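Local coordinates for solute-binding periplasmic protein of iron/siderophore ABC transporter (Yersinia pestis, PDB 6B2Y), which probably binds chelated iron in the periplasm and delivers it to an ABC transporter for uptake into the cell, at residues A45-T50 with V159-F164; V82-D87 with I109-N114; P216-E221 with P273-A278. All blocks are in the same frame, centred on the assembly; numbering follows the deposited sequence.

Interaction 1. Residues A45-T50 with V159-F164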
ATOM      1  N   ALA A  45       2.806  18.133  -1.792  1.00 19.99           N
ATOM      2  CA  ALA A  45       1.759  19.143  -1.886  1.00 21.06           C
ATOM      3  C   ALA A  45       2.255  20.437  -2.530  1.00 25.64           C
ATOM      4  O   ALA A  45       1.458  21.362  -2.737  1.00 25.68           O
ATOM      5  CB  ALA A  45       1.201  19.433  -0.487  1.00 19.67           C
ATOM      6  N   GLY A  46       3.539  20.515  -2.863  1.00 20.72           N
ATOM      7  CA  GLY A  46       4.122  21.729  -3.393  1.00 19.97           C
ATOM      8  C   GLY A  46       4.505  22.742  -2.344  1.00 23.39           C
ATOM      9  O   GLY A  46       4.888  23.865  -2.698  1.00 23.29           O
ATOM     10  N   ARG A  47       4.393  22.392  -1.065  1.00 18.88           N
ATOM     11  CA  ARG A  47       4.837  23.272   0.007  1.00 17.13           C
ATOM     12  C   ARG A  47       6.353  23.279   0.103  1.00 26.10           C
ATOM     13  O   ARG A  47       7.023  22.279  -0.189  1.00 22.00           O
ATOM     14  CB  ARG A  47       4.244  22.827   1.338  1.00 19.15           C
ATOM     15  CG  ARG A  47       2.708  22.779   1.315  1.00 21.49           C
ATOM     16  CD  ARG A  47       2.145  21.856   2.395  1.00 20.69           C
ATOM     17  NE  ARG A  47       2.434  22.296   3.763  1.00 22.50           N
ATOM     18  CZ  ARG A  47       3.380  21.766   4.532  1.00 24.12           C
ATOM     19  NH1 ARG A  47       4.149  20.779   4.075  1.00 22.84           N
ATOM     20  NH2 ARG A  47       3.560  22.219   5.767  1.00 27.42           N
ATOM     21  N   THR A  48       6.899  24.409   0.541  1.00 20.61           N
ATOM     22  CA  THR A  48       8.330  24.516   0.769  1.00 20.46           C
ATOM     23  C   THR A  48       8.563  24.541   2.269  1.00 27.52           C
ATOM     24  O   THR A  48       7.982  25.369   2.978  1.00 25.38           O
ATOM     25  CB  THR A  48       8.920  25.742   0.062  1.00 24.35           C
ATOM     26  OG1 THR A  48       8.173  26.918   0.395  1.00 28.53           O
ATOM     27  CG2 THR A  48       8.835  25.541  -1.436  1.00 24.01           C
ATOM     28  N   VAL A  49       9.375  23.600   2.746  1.00 23.33           N
ATOM     29  CA  VAL A  49       9.518  23.266   4.156  1.00 25.63           C
ATOM     30  C   VAL A  49      10.993  23.308   4.517  1.00 26.55           C
ATOM     31  O   VAL A  49      11.802  22.630   3.880  1.00 25.05           O
ATOM     32  CB  VAL A  49       8.940  21.864   4.450  1.00 24.67           C
ATOM     33  CG1 VAL A  49       9.042  21.498   5.937  1.00 28.81           C
ATOM     34  CG2 VAL A  49       7.499  21.762   3.951  1.00 29.21           C
ATOM     35  N   THR A  50      11.346  24.066   5.553  1.00 25.93           N
ATOM     36  CA  THR A  50      12.722  24.037   6.040  1.00 23.84           C
ATOM     37  C   THR A  50      12.955  22.792   6.894  1.00 29.91           C
ATOM     38  O   THR A  50      12.144  22.470   7.773  1.00 30.33           O
ATOM     39  CB  THR A  50      13.041  25.303   6.849  1.00 30.73           C
ATOM     40  OG1 THR A  50      13.031  26.443   5.985  1.00 30.10           O
ATOM     41  CG2 THR A  50      14.422  25.199   7.500  1.00 33.38           C
ATOM     42  N   VAL A 159       6.499  19.788   8.694  1.00 26.77           N
ATOM     43  CA  VAL A 159       5.589  18.743   8.233  1.00 22.85           C
ATOM     44  C   VAL A 159       5.806  18.551   6.736  1.00 23.13           C
ATOM     45  O   VAL A 159       5.805  19.528   5.975  1.00 24.56           O
ATOM     46  CB  VAL A 159       4.121  19.102   8.527  1.00 25.25           C
ATOM     47  CG1 VAL A 159       3.187  18.081   7.916  1.00 25.55           C
ATOM     48  CG2 VAL A 159       3.881  19.247  10.034  1.00 30.89           C
ATOM     49  N   VAL A 160       5.989  17.303   6.313  1.00 20.74           N
ATOM     50  CA  VAL A 160       6.256  16.977   4.910  1.00 22.72           C
ATOM     51  C   VAL A 160       5.173  16.015   4.431  1.00 18.77           C
ATOM     52  O   VAL A 160       4.923  14.995   5.085  1.00 19.69           O
ATOM     53  CB  VAL A 160       7.652  16.347   4.739  1.00 20.49           C
ATOM     54  CG1 VAL A 160       7.796  15.718   3.358  1.00 19.61           C
ATOM     55  CG2 VAL A 160       8.744  17.378   5.003  1.00 20.63           C
ATOM     56  N   PHE A 161       4.549  16.331   3.284  1.00 17.85           N
ATOM     57  CA  PHE A 161       3.522  15.481   2.682  1.00 19.03           C
ATOM     58  C   PHE A 161       4.107  14.615   1.576  1.00 17.19           C
ATOM     59  O   PHE A 161       4.884  15.095   0.749  1.00 18.12           O
ATOM     60  CB  PHE A 161       2.369  16.311   2.112  1.00 17.93           C
ATOM     61  CG  PHE A 161       1.521  16.942   3.167  1.00 20.81           C
ATOM     62  CD1 PHE A 161       0.447  16.249   3.720  1.00 24.95           C
ATOM     63  CD2 PHE A 161       1.820  18.207   3.648  1.00 22.38           C
ATOM     64  CE1 PHE A 161      -0.319  16.826   4.719  1.00 25.76           C
ATOM     65  CE2 PHE A 161       1.050  18.786   4.652  1.00 23.88           C
ATOM     66  CZ  PHE A 161      -0.015  18.093   5.180  1.00 26.12           C
ATOM     67  N   VAL A 162       3.720  13.336   1.571  1.00 16.63           N
ATOM     68  CA  VAL A 162       4.049  12.381   0.516  1.00 14.95           C
ATOM     69  C   VAL A 162       2.745  11.872  -0.088  1.00 17.69           C
ATOM     70  O   VAL A 162       1.658  12.159   0.405  1.00 19.30           O
ATOM     71  CB  VAL A 162       4.898  11.204   1.028  1.00 15.90           C
ATOM     72  CG1 VAL A 162       6.262  11.689   1.505  1.00 20.61           C
ATOM     73  CG2 VAL A 162       4.129  10.438   2.147  1.00 15.62           C
ATOM     74  N   ASP A 163       2.858  11.117  -1.185  1.00 14.97           N
ATOM     75  CA  ASP A 163       1.677  10.442  -1.714  1.00 16.03           C
ATOM     76  C   ASP A 163       2.064   9.122  -2.371  1.00 15.47           C
ATOM     77  O   ASP A 163       2.851   9.105  -3.328  1.00 15.72           O
ATOM     78  CB  ASP A 163       0.924  11.296  -2.734  1.00 17.52           C
ATOM     79  CG  ASP A 163      -0.269  10.547  -3.327  1.00 18.05           C
ATOM     80  OD1 ASP A 163      -1.092  10.034  -2.545  1.00 17.80           O
ATOM     81  OD2 ASP A 163      -0.356  10.449  -4.572  1.00 20.93           O
ATOM     82  N   PHE A 164       1.474   8.035  -1.864  1.00 16.44           N
ATOM     83  CA  PHE A 164       1.478   6.711  -2.481  1.00 16.69           C
ATOM     84  C   PHE A 164       0.071   6.228  -2.778  1.00 19.83           C
ATOM     85  O   PHE A 164      -0.103   5.088  -3.235  1.00 18.57           O
ATOM     86  CB  PHE A 164       2.164   5.685  -1.562  1.00 15.48           C
ATOM     87  CG  PHE A 164       3.548   6.070  -1.161  1.00 15.25           C
ATOM     88  CD1 PHE A 164       4.590   6.006  -2.082  1.00 16.95           C
ATOM     89  CD2 PHE A 164       3.807   6.518   0.138  1.00 16.45           C
ATOM     90  CE1 PHE A 164       5.873   6.343  -1.722  1.00 14.51           C
ATOM     91  CE2 PHE A 164       5.086   6.867   0.508  1.00 16.37           C
ATOM     92  CZ  PHE A 164       6.121   6.788  -0.422  1.00 19.45           C
TER
HETATM   93  O   HOH W   1       5.596  22.744   7.937  1.00 30.82           O
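Arg47 reaches across to the 159-164 segment and grips its backbone. NH1 of Arg47 donates to the carbonyl O of Val159 at 2.8 Å, and the bond is nearly straight, with 166° at the hydrogen. The oxygen lies close to the guanidinium plane, while NH1 sits above the plane of the carbonyl group. One face of the same guanidinium is covered by the rim of the Phe161 ring, with CE2 of Phe161 3.8 Å from CZ of Arg47. The two planes stand 84° apart, so the ring meets the cation with its edge and not with its face. The Arg47 chain bends at chi3 (64°), which turns NE beside this edge, 3.9 Å from CE2 of Phe161. Val49 packs next to the same carbonyl, its CG2 3.5 Å from O of Val159. CG1 of Val49 touches CG2 of Val160 at 4.2 Å. Farther along, CB of Ala45 meets CB of Phe161. A water accepts from N of Val159 and, weakly, from NH2 of Arg47.

Strand 159-162 is an outermost strand of a five-stranded parallel sheet. Strand 48-50 belongs to a separate two-stranded antiparallel sheet with strand 40-42. The contact therefore sets a small N-terminal hairpin against the border of the larger sheet.

The charge of Arg47 is met by two acids. Asp43 forms a salt bridge with NH1, and Glu153 of helix 147-154 forms one with NH2. OD2 of Asp43 also accepts from the backbone N of Phe161.

Interaction 2. Residues V82-D87 with I109-N114; sequences VGWQGD and IPLIGN
Strand 81-85 and the short strand 111-112 pair in parallel at one border of the five-stranded parallel sheet. Trp84 lies opposite Leu111. N of Trp84 donates to O of Pro110 at 3.0 Å, and N of Ile112 returns a bond to O of Trp84 at 3.1 Å. The connection between these strands is largely helical, as in a beta-alpha-beta crossover.

The Trp84 indole is held on a face and at an edge. Its chi1 (49°) sets CG between the backbone N and the carbonyl carbon, and the indole lies against Ile109. CG2 of Ile109 sits over the five-membered ring, 3.8 Å from its centroid and 7° off the normal, a CH-pi contact. CD1 of Leu111 comes in the ring plane and lies 3.8 Å from NE1 of Trp84. A water bridges O of Ile109 and, by a weak bond, NE1 of Trp84.

Gln85 precedes the turn that leads into helix 87-91, and its OE1 makes a capping bond to N of Asp87 at 2.8 Å. In return, NE2 of Gln85 donates to OD1 of Asp87 at 2.9 Å, meeting it from above the carboxylate plane.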
ATOM      1  N   VAL A  82       9.780   8.328  16.898  1.00 29.26           N
ATOM      2  CA  VAL A  82       9.443   8.721  18.269  1.00 31.79           C
ATOM      3  C   VAL A  82       7.942   8.770  18.515  1.00 31.58           C
ATOM      4  O   VAL A  82       7.511   9.129  19.624  1.00 31.08           O
ATOM      5  CB  VAL A  82      10.091  10.071  18.634  1.00 33.36           C
ATOM      6  CG1 VAL A  82      11.601   9.966  18.487  1.00 37.60           C
ATOM      7  CG2 VAL A  82       9.528  11.182  17.778  1.00 33.46           C
ATOM      8  N   GLY A  83       7.132   8.409  17.524  1.00 27.87           N
ATOM      9  CA  GLY A  83       5.690   8.364  17.680  1.00 28.83           C
ATOM     10  C   GLY A  83       5.031   8.032  16.361  1.00 28.48           C
ATOM     11  O   GLY A  83       5.545   8.418  15.305  1.00 25.04           O
ATOM     12  N   TRP A  84       3.907   7.323  16.386  1.00 26.72           N
ATOM     13  CA  TRP A  84       3.223   7.085  15.126  1.00 23.21           C
ATOM     14  C   TRP A  84       1.725   6.986  15.354  1.00 30.40           C
ATOM     15  O   TRP A  84       1.261   6.538  16.407  1.00 31.71           O
ATOM     16  CB  TRP A  84       3.720   5.823  14.397  1.00 25.00           C
ATOM     17  CG  TRP A  84       3.831   4.536  15.190  1.00 27.85           C
ATOM     18  CD1 TRP A  84       3.168   4.197  16.354  1.00 27.25           C
ATOM     19  CD2 TRP A  84       4.660   3.401  14.865  1.00 26.08           C
ATOM     20  NE1 TRP A  84       3.534   2.936  16.750  1.00 26.26           N
ATOM     21  CE2 TRP A  84       4.450   2.428  15.863  1.00 23.04           C
ATOM     22  CE3 TRP A  84       5.562   3.117  13.823  1.00 24.67           C
ATOM     23  CZ2 TRP A  84       5.108   1.190  15.854  1.00 25.06           C
ATOM     24  CZ3 TRP A  84       6.216   1.890  13.818  1.00 23.30           C
ATOM     25  CH2 TRP A  84       5.991   0.945  14.831  1.00 25.00           C
ATOM     26  N   GLN A  85       0.986   7.424  14.341  1.00 26.15           N
ATOM     27  CA  GLN A  85      -0.452   7.229  14.292  1.00 28.56           C
ATOM     28  C   GLN A  85      -0.781   5.734  14.318  1.00 28.78           C
ATOM     29  O   GLN A  85       0.021   4.891  13.917  1.00 25.83           O
ATOM     30  CB  GLN A  85      -0.996   7.906  13.035  1.00 25.76           C
ATOM     31  CG  GLN A  85      -2.495   8.027  12.947  1.00 30.40           C
ATOM     32  CD  GLN A  85      -3.089   6.844  12.237  1.00 33.56           C
ATOM     33  OE1 GLN A  85      -2.363   6.060  11.602  1.00 31.03           O
ATOM     34  NE2 GLN A  85      -4.401   6.674  12.362  1.00 34.49           N
ATOM     35  N   GLY A  86      -1.983   5.408  14.799  1.00 25.26           N
ATOM     36  CA  GLY A  86      -2.289   4.036  15.187  1.00 27.99           C
ATOM     37  C   GLY A  86      -2.514   3.055  14.051  1.00 28.95           C
ATOM     38  O   GLY A  86      -2.681   1.861  14.330  1.00 26.74           O
ATOM     39  N   ASP A  87      -2.518   3.504  12.792  1.00 26.32           N
ATOM     40  CA  ASP A  87      -2.901   2.607  11.701  1.00 24.73           C
ATOM     41  C   ASP A  87      -1.957   1.417  11.543  1.00 24.11           C
ATOM     42  O   ASP A  87      -2.376   0.356  11.072  1.00 22.54           O
ATOM     43  CB  ASP A  87      -2.955   3.364  10.372  1.00 27.81           C
ATOM     44  CG  ASP A  87      -4.207   4.205  10.215  1.00 35.04           C
ATOM     45  OD1 ASP A  87      -5.080   4.190  11.114  1.00 34.35           O
ATOM     46  OD2 ASP A  87      -4.308   4.897   9.182  1.00 33.58           O
ATOM     47  N   ILE A 109       7.150   2.750  21.409  1.00 32.08           N
ATOM     48  CA  ILE A 109       6.844   3.888  20.547  1.00 30.29           C
ATOM     49  C   ILE A 109       5.431   4.361  20.871  1.00 32.25           C
ATOM     50  O   ILE A 109       4.481   3.564  20.788  1.00 30.15           O
ATOM     51  CB  ILE A 109       6.998   3.525  19.060  1.00 25.88           C
ATOM     52  CG1 ILE A 109       8.432   3.038  18.797  1.00 29.43           C
ATOM     53  CG2 ILE A 109       6.638   4.722  18.187  1.00 26.38           C
ATOM     54  CD1 ILE A 109       8.715   2.594  17.374  1.00 32.50           C
ATOM     55  N   PRO A 110       5.253   5.620  21.263  1.00 29.53           N
ATOM     56  CA  PRO A 110       3.914   6.105  21.622  1.00 32.96           C
ATOM     57  C   PRO A 110       3.009   6.229  20.408  1.00 34.68           C
ATOM     58  O   PRO A 110       3.454   6.527  19.295  1.00 29.11           O
ATOM     59  CB  PRO A 110       4.179   7.483  22.240  1.00 35.20           C
ATOM     60  CG  PRO A 110       5.665   7.555  22.472  1.00 36.29           C
ATOM     61  CD  PRO A 110       6.305   6.617  21.513  1.00 32.93           C
ATOM     62  N   LEU A 111       1.715   6.009  20.640  1.00 31.12           N
ATOM     63  CA  LEU A 111       0.706   6.128  19.599  1.00 35.65           C
ATOM     64  C   LEU A 111       0.009   7.472  19.720  1.00 40.46           C
ATOM     65  O   LEU A 111      -0.254   7.945  20.825  1.00 46.81           O
ATOM     66  CB  LEU A 111      -0.327   5.004  19.688  1.00 38.99           C
ATOM     67  CG  LEU A 111       0.018   3.767  18.867  1.00 34.11           C
ATOM     68  CD1 LEU A 111       1.063   2.919  19.602  1.00 35.09           C
ATOM     69  CD2 LEU A 111      -1.232   2.965  18.586  1.00 36.17           C
ATOM     70  N   ILE A 112      -0.278   8.085  18.575  1.00 34.20           N
ATOM     71  CA  ILE A 112      -0.939   9.379  18.504  1.00 40.14           C
ATOM     72  C   ILE A 112      -2.151   9.251  17.588  1.00 42.13           C
ATOM     73  O   ILE A 112      -2.166   8.433  16.663  1.00 46.71           O
ATOM     74  CB  ILE A 112       0.031  10.468  17.988  1.00 41.98           C
ATOM     75  CG1 ILE A 112       0.303  10.263  16.498  1.00 41.50           C
ATOM     76  CG2 ILE A 112       1.344  10.419  18.745  1.00 43.04           C
ATOM     77  CD1 ILE A 112       1.460  11.059  15.960  1.00 40.26           C
ATOM     78  N   GLY A 113      -3.193  10.039  17.864  1.00 48.18           N
ATOM     79  CA  GLY A 113      -4.289  10.200  16.921  1.00 50.01           C
ATOM     80  C   GLY A 113      -5.637   9.648  17.339  1.00 56.13           C
ATOM     81  O   GLY A 113      -6.614   9.840  16.597  1.00 58.78           O
ATOM     82  N   ASN A 114      -5.722   8.931  18.466  1.00 56.71           N
ATOM     83  CA  ASN A 114      -6.994   8.559  19.109  1.00 60.71           C
ATOM     84  C   ASN A 114      -7.778   7.506  18.319  1.00 58.37           C
ATOM     85  O   ASN A 114      -9.005   7.561  18.252  1.00 60.84           O
ATOM     86  CB  ASN A 114      -7.872   9.793  19.368  1.00 60.69           C
ATOM     87  CG  ASN A 114      -8.930   9.552  20.437  1.00 58.91           C
ATOM     88  OD1 ASN A 114      -8.662   8.934  21.471  1.00 63.85           O
ATOM     89  ND2 ASN A 114     -10.143  10.039  20.187  1.00 56.34           N
TER
HETATM   90  O   HOH W   2       4.198   1.253  19.321  1.00 30.54           O
HETATM   91  O   HOH W   3      -6.014   9.445  13.679  1.00 46.61           O
HETATM   92  O   HOH W   4      -3.931   6.657  15.667  1.00 43.56           O

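Interaction 3. Residues P216-E221 with P273-A278; sequences PSVFIE and PDIYIA
Glu221 leaves its strand with CG anti to the backbone N (chi1 -169°), and its chain stays extended beyond CG. Tyr276 also has CG anti to its backbone N (chi1 169°). The two side chains cross obliquely on the same face of the sheet. OH of Tyr276 donates to OE2 of Glu221 at 2.6 Å. The carboxylate oxygen lies near the plane of the ring, at its edge. The hydroxyl meets OE2 on the anti side, somewhat out of the carboxylate plane.

At the other end, Ser217 and Asp274 exchange two bonds. N of Asp274 donates to OG of Ser217 at 2.8 Å. N of Ser217 donates to OD2 of Asp274 at 3.0 Å, from above the carboxylate plane.

Between these ends run two parallel strands, 217-221 and 275-278, neighbours within a five-stranded mixed sheet. This is the sheet of the C-terminal lobe, consistent with the two-lobed architecture of periplasmic binding proteins. The strand directions differ by 17°. Backbone bonds alternate down the pair: Ile275 N to Ser217 O, Phe219 N to Ile275 O, Ile277 N to Phe219 O and Glu221 N to Ile277 O.

Apolar side chains pack on the Val218 and Ile220 face. CD1 of Ile220 presses on CG2 of Ile277 at 3.5 Å, and CG1 of Val218 meets CD1 of Ile277 at 4.0 Å. Phe346 and Phe350 of helix 340-350 cover this face. The other face mixes apolar contacts with the Glu221-Tyr276 pair. CB of Phe219 rests 3.9 Å from CG of Pro273. CD1 of Tyr276 lies at the Phe219 ring edge.

Glu221 is buried, and OE2 also takes a salt bridge from Arg312. Two donors thus share one carboxylate oxygen. Together they would probably stabilise a negative charge on Glu221 inside the fold.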
ATOM      1  N   PRO A 216      -7.581  -7.117 -21.060  1.00 25.21           N
ATOM      2  CA  PRO A 216      -8.731  -7.609 -20.293  1.00 28.10           C
ATOM      3  C   PRO A 216      -9.352  -6.499 -19.458  1.00 28.95           C
ATOM      4  O   PRO A 216      -8.653  -5.635 -18.923  1.00 28.13           O
ATOM      5  CB  PRO A 216      -8.116  -8.689 -19.401  1.00 28.24           C
ATOM      6  CG  PRO A 216      -6.710  -8.194 -19.173  1.00 26.82           C
ATOM      7  CD  PRO A 216      -6.304  -7.573 -20.498  1.00 27.21           C
ATOM      8  N   SER A 217     -10.681  -6.520 -19.351  1.00 25.47           N
ATOM      9  CA  SER A 217     -11.358  -5.588 -18.465  1.00 23.23           C
ATOM     10  C   SER A 217     -11.224  -6.108 -17.041  1.00 27.90           C
ATOM     11  O   SER A 217     -11.211  -7.319 -16.809  1.00 27.54           O
ATOM     12  CB  SER A 217     -12.827  -5.418 -18.853  1.00 29.94           C
ATOM     13  OG  SER A 217     -13.500  -6.664 -18.890  1.00 27.29           O
ATOM     14  N   VAL A 218     -11.078  -5.189 -16.098  1.00 25.70           N
ATOM     15  CA  VAL A 218     -10.705  -5.536 -14.731  1.00 26.26           C
ATOM     16  C   VAL A 218     -11.567  -4.731 -13.776  1.00 29.38           C
ATOM     17  O   VAL A 218     -11.723  -3.516 -13.939  1.00 26.97           O
ATOM     18  CB  VAL A 218      -9.218  -5.239 -14.439  1.00 23.43           C
ATOM     19  CG1 VAL A 218      -8.873  -5.626 -12.974  1.00 22.63           C
ATOM     20  CG2 VAL A 218      -8.296  -5.945 -15.430  1.00 26.86           C
ATOM     21  N   PHE A 219     -12.085  -5.396 -12.747  1.00 22.86           N
ATOM     22  CA  PHE A 219     -12.696  -4.707 -11.619  1.00 21.21           C
ATOM     23  C   PHE A 219     -11.957  -5.097 -10.351  1.00 26.51           C
ATOM     24  O   PHE A 219     -11.784  -6.293 -10.080  1.00 24.38           O
ATOM     25  CB  PHE A 219     -14.180  -5.042 -11.456  1.00 28.91           C
ATOM     26  CG  PHE A 219     -14.819  -4.326 -10.299  1.00 28.64           C
ATOM     27  CD1 PHE A 219     -15.023  -2.955 -10.349  1.00 29.17           C
ATOM     28  CD2 PHE A 219     -15.164  -5.009  -9.140  1.00 30.32           C
ATOM     29  CE1 PHE A 219     -15.587  -2.277  -9.279  1.00 27.44           C
ATOM     30  CE2 PHE A 219     -15.733  -4.329  -8.068  1.00 29.09           C
ATOM     31  CZ  PHE A 219     -15.943  -2.969  -8.141  1.00 30.95           C
ATOM     32  N   ILE A 220     -11.516  -4.100  -9.580  1.00 23.58           N
ATOM     33  CA  ILE A 220     -10.905  -4.346  -8.274  1.00 24.31           C
ATOM     34  C   ILE A 220     -11.867  -3.888  -7.181  1.00 25.11           C
ATOM     35  O   ILE A 220     -12.273  -2.722  -7.135  1.00 24.49           O
ATOM     36  CB  ILE A 220      -9.531  -3.667  -8.131  1.00 20.64           C
ATOM     37  CG1 ILE A 220      -8.905  -4.059  -6.781  1.00 25.03           C
ATOM     38  CG2 ILE A 220      -9.630  -2.160  -8.250  1.00 21.57           C
ATOM     39  CD1 ILE A 220      -7.455  -4.418  -6.859  1.00 29.58           C
ATOM     40  N   GLU A 221     -12.238  -4.810  -6.298  1.00 23.15           N
ATOM     41  CA  GLU A 221     -13.070  -4.484  -5.149  1.00 25.21           C
ATOM     42  C   GLU A 221     -12.143  -4.310  -3.954  1.00 24.65           C
ATOM     43  O   GLU A 221     -11.623  -5.290  -3.417  1.00 25.18           O
ATOM     44  CB  GLU A 221     -14.111  -5.572  -4.893  1.00 25.38           C
ATOM     45  CG  GLU A 221     -15.146  -5.127  -3.892  1.00 27.12           C
ATOM     46  CD  GLU A 221     -16.102  -6.228  -3.502  1.00 29.75           C
ATOM     47  OE1 GLU A 221     -16.877  -6.010  -2.553  1.00 33.79           O
ATOM     48  OE2 GLU A 221     -16.071  -7.299  -4.140  1.00 31.44           O
ATOM     49  N   PRO A 273     -16.834  -7.769 -16.093  1.00 30.59           N
ATOM     50  CA  PRO A 273     -15.378  -7.679 -16.252  1.00 31.44           C
ATOM     51  C   PRO A 273     -14.748  -9.033 -16.529  1.00 30.07           C
ATOM     52  O   PRO A 273     -15.171 -10.066 -16.000  1.00 29.14           O
ATOM     53  CB  PRO A 273     -14.909  -7.118 -14.902  1.00 29.05           C
ATOM     54  CG  PRO A 273     -15.999  -7.518 -13.935  1.00 31.15           C
ATOM     55  CD  PRO A 273     -17.262  -7.421 -14.720  1.00 33.31           C
ATOM     56  N   ASP A 274     -13.704  -9.011 -17.354  1.00 24.49           N
ATOM     57  CA  ASP A 274     -12.976 -10.239 -17.657  1.00 30.09           C
ATOM     58  C   ASP A 274     -12.305 -10.813 -16.414  1.00 30.06           C
ATOM     59  O   ASP A 274     -12.237 -12.039 -16.246  1.00 26.01           O
ATOM     60  CB  ASP A 274     -11.926  -9.987 -18.734  1.00 24.68           C
ATOM     61  CG  ASP A 274     -12.535  -9.590 -20.059  1.00 33.01           C
ATOM     62  OD1 ASP A 274     -13.659 -10.052 -20.365  1.00 31.02           O
ATOM     63  OD2 ASP A 274     -11.876  -8.823 -20.800  1.00 33.23           O
ATOM     64  N   ILE A 275     -11.802  -9.941 -15.539  1.00 25.78           N
ATOM     65  CA  ILE A 275     -10.975 -10.322 -14.397  1.00 27.70           C
ATOM     66  C   ILE A 275     -11.510  -9.625 -13.154  1.00 26.93           C
ATOM     67  O   ILE A 275     -11.883  -8.449 -13.205  1.00 24.21           O
ATOM     68  CB  ILE A 275      -9.496  -9.953 -14.648  1.00 27.76           C
ATOM     69  CG1 ILE A 275      -8.918 -10.818 -15.768  1.00 28.96           C
ATOM     70  CG2 ILE A 275      -8.660 -10.074 -13.375  1.00 26.69           C
ATOM     71  CD1 ILE A 275      -7.527 -10.426 -16.187  1.00 31.71           C
ATOM     72  N   TYR A 276     -11.551 -10.355 -12.032  1.00 25.56           N
ATOM     73  CA  TYR A 276     -12.018  -9.829 -10.753  1.00 23.82           C
ATOM     74  C   TYR A 276     -10.887  -9.915  -9.740  1.00 23.56           C
ATOM     75  O   TYR A 276     -10.237 -10.958  -9.616  1.00 24.59           O
ATOM     76  CB  TYR A 276     -13.247 -10.597 -10.233  1.00 25.12           C
ATOM     77  CG  TYR A 276     -13.588 -10.253  -8.794  1.00 22.60           C
ATOM     78  CD1 TYR A 276     -14.407  -9.178  -8.496  1.00 23.44           C
ATOM     79  CD2 TYR A 276     -13.083 -11.002  -7.743  1.00 24.76           C
ATOM     80  CE1 TYR A 276     -14.718  -8.849  -7.190  1.00 28.45           C
ATOM     81  CE2 TYR A 276     -13.384 -10.677  -6.420  1.00 27.47           C
ATOM     82  CZ  TYR A 276     -14.208  -9.609  -6.155  1.00 25.64           C
ATOM     83  OH  TYR A 276     -14.511  -9.272  -4.856  1.00 29.23           O
ATOM     84  N   ILE A 277     -10.649  -8.812  -9.026  1.00 23.99           N
ATOM     85  CA  ILE A 277      -9.631  -8.739  -7.984  1.00 24.27           C
ATOM     86  C   ILE A 277     -10.288  -8.231  -6.713  1.00 21.39           C
ATOM     87  O   ILE A 277     -11.021  -7.236  -6.748  1.00 26.07           O
ATOM     88  CB  ILE A 277      -8.462  -7.803  -8.368  1.00 23.97           C
ATOM     89  CG1 ILE A 277      -7.897  -8.162  -9.737  1.00 25.66           C
ATOM     90  CG2 ILE A 277      -7.348  -7.887  -7.327  1.00 21.20           C
ATOM     91  CD1 ILE A 277      -6.698  -7.297 -10.129  1.00 26.65           C
ATOM     92  N   ALA A 278     -10.002  -8.891  -5.591  1.00 21.69           N
ATOM     93  CA  ALA A 278     -10.403  -8.418  -4.274  1.00 24.67           C
ATOM     94  C   ALA A 278      -9.163  -8.016  -3.484  1.00 19.54           C
ATOM     95  O   ALA A 278      -8.142  -8.699  -3.542  1.00 23.20           O
ATOM     96  CB  ALA A 278     -11.173  -9.508  -3.504  1.00 23.29           C
TER

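From the N terminus, the chain first forms the hairpin that holds 45-50. It then runs through the first strands of the parallel sheet. Interaction 2 closes a short loop of 21 residues, mostly helical, between 82-87 and 109-114. The chain goes on to 159-164, where interaction 1 closes a longer loop of 108 residues that contains the whole of interaction 2. These two contacts sit at the two borders of one parallel sheet, their centres about 20 Å apart. Interaction 3 follows in series and closes a loop of 51 residues between 216-221 and 273-278. It joins neighbouring strands of the second, mixed sheet, on the opposite side of the chain's centre.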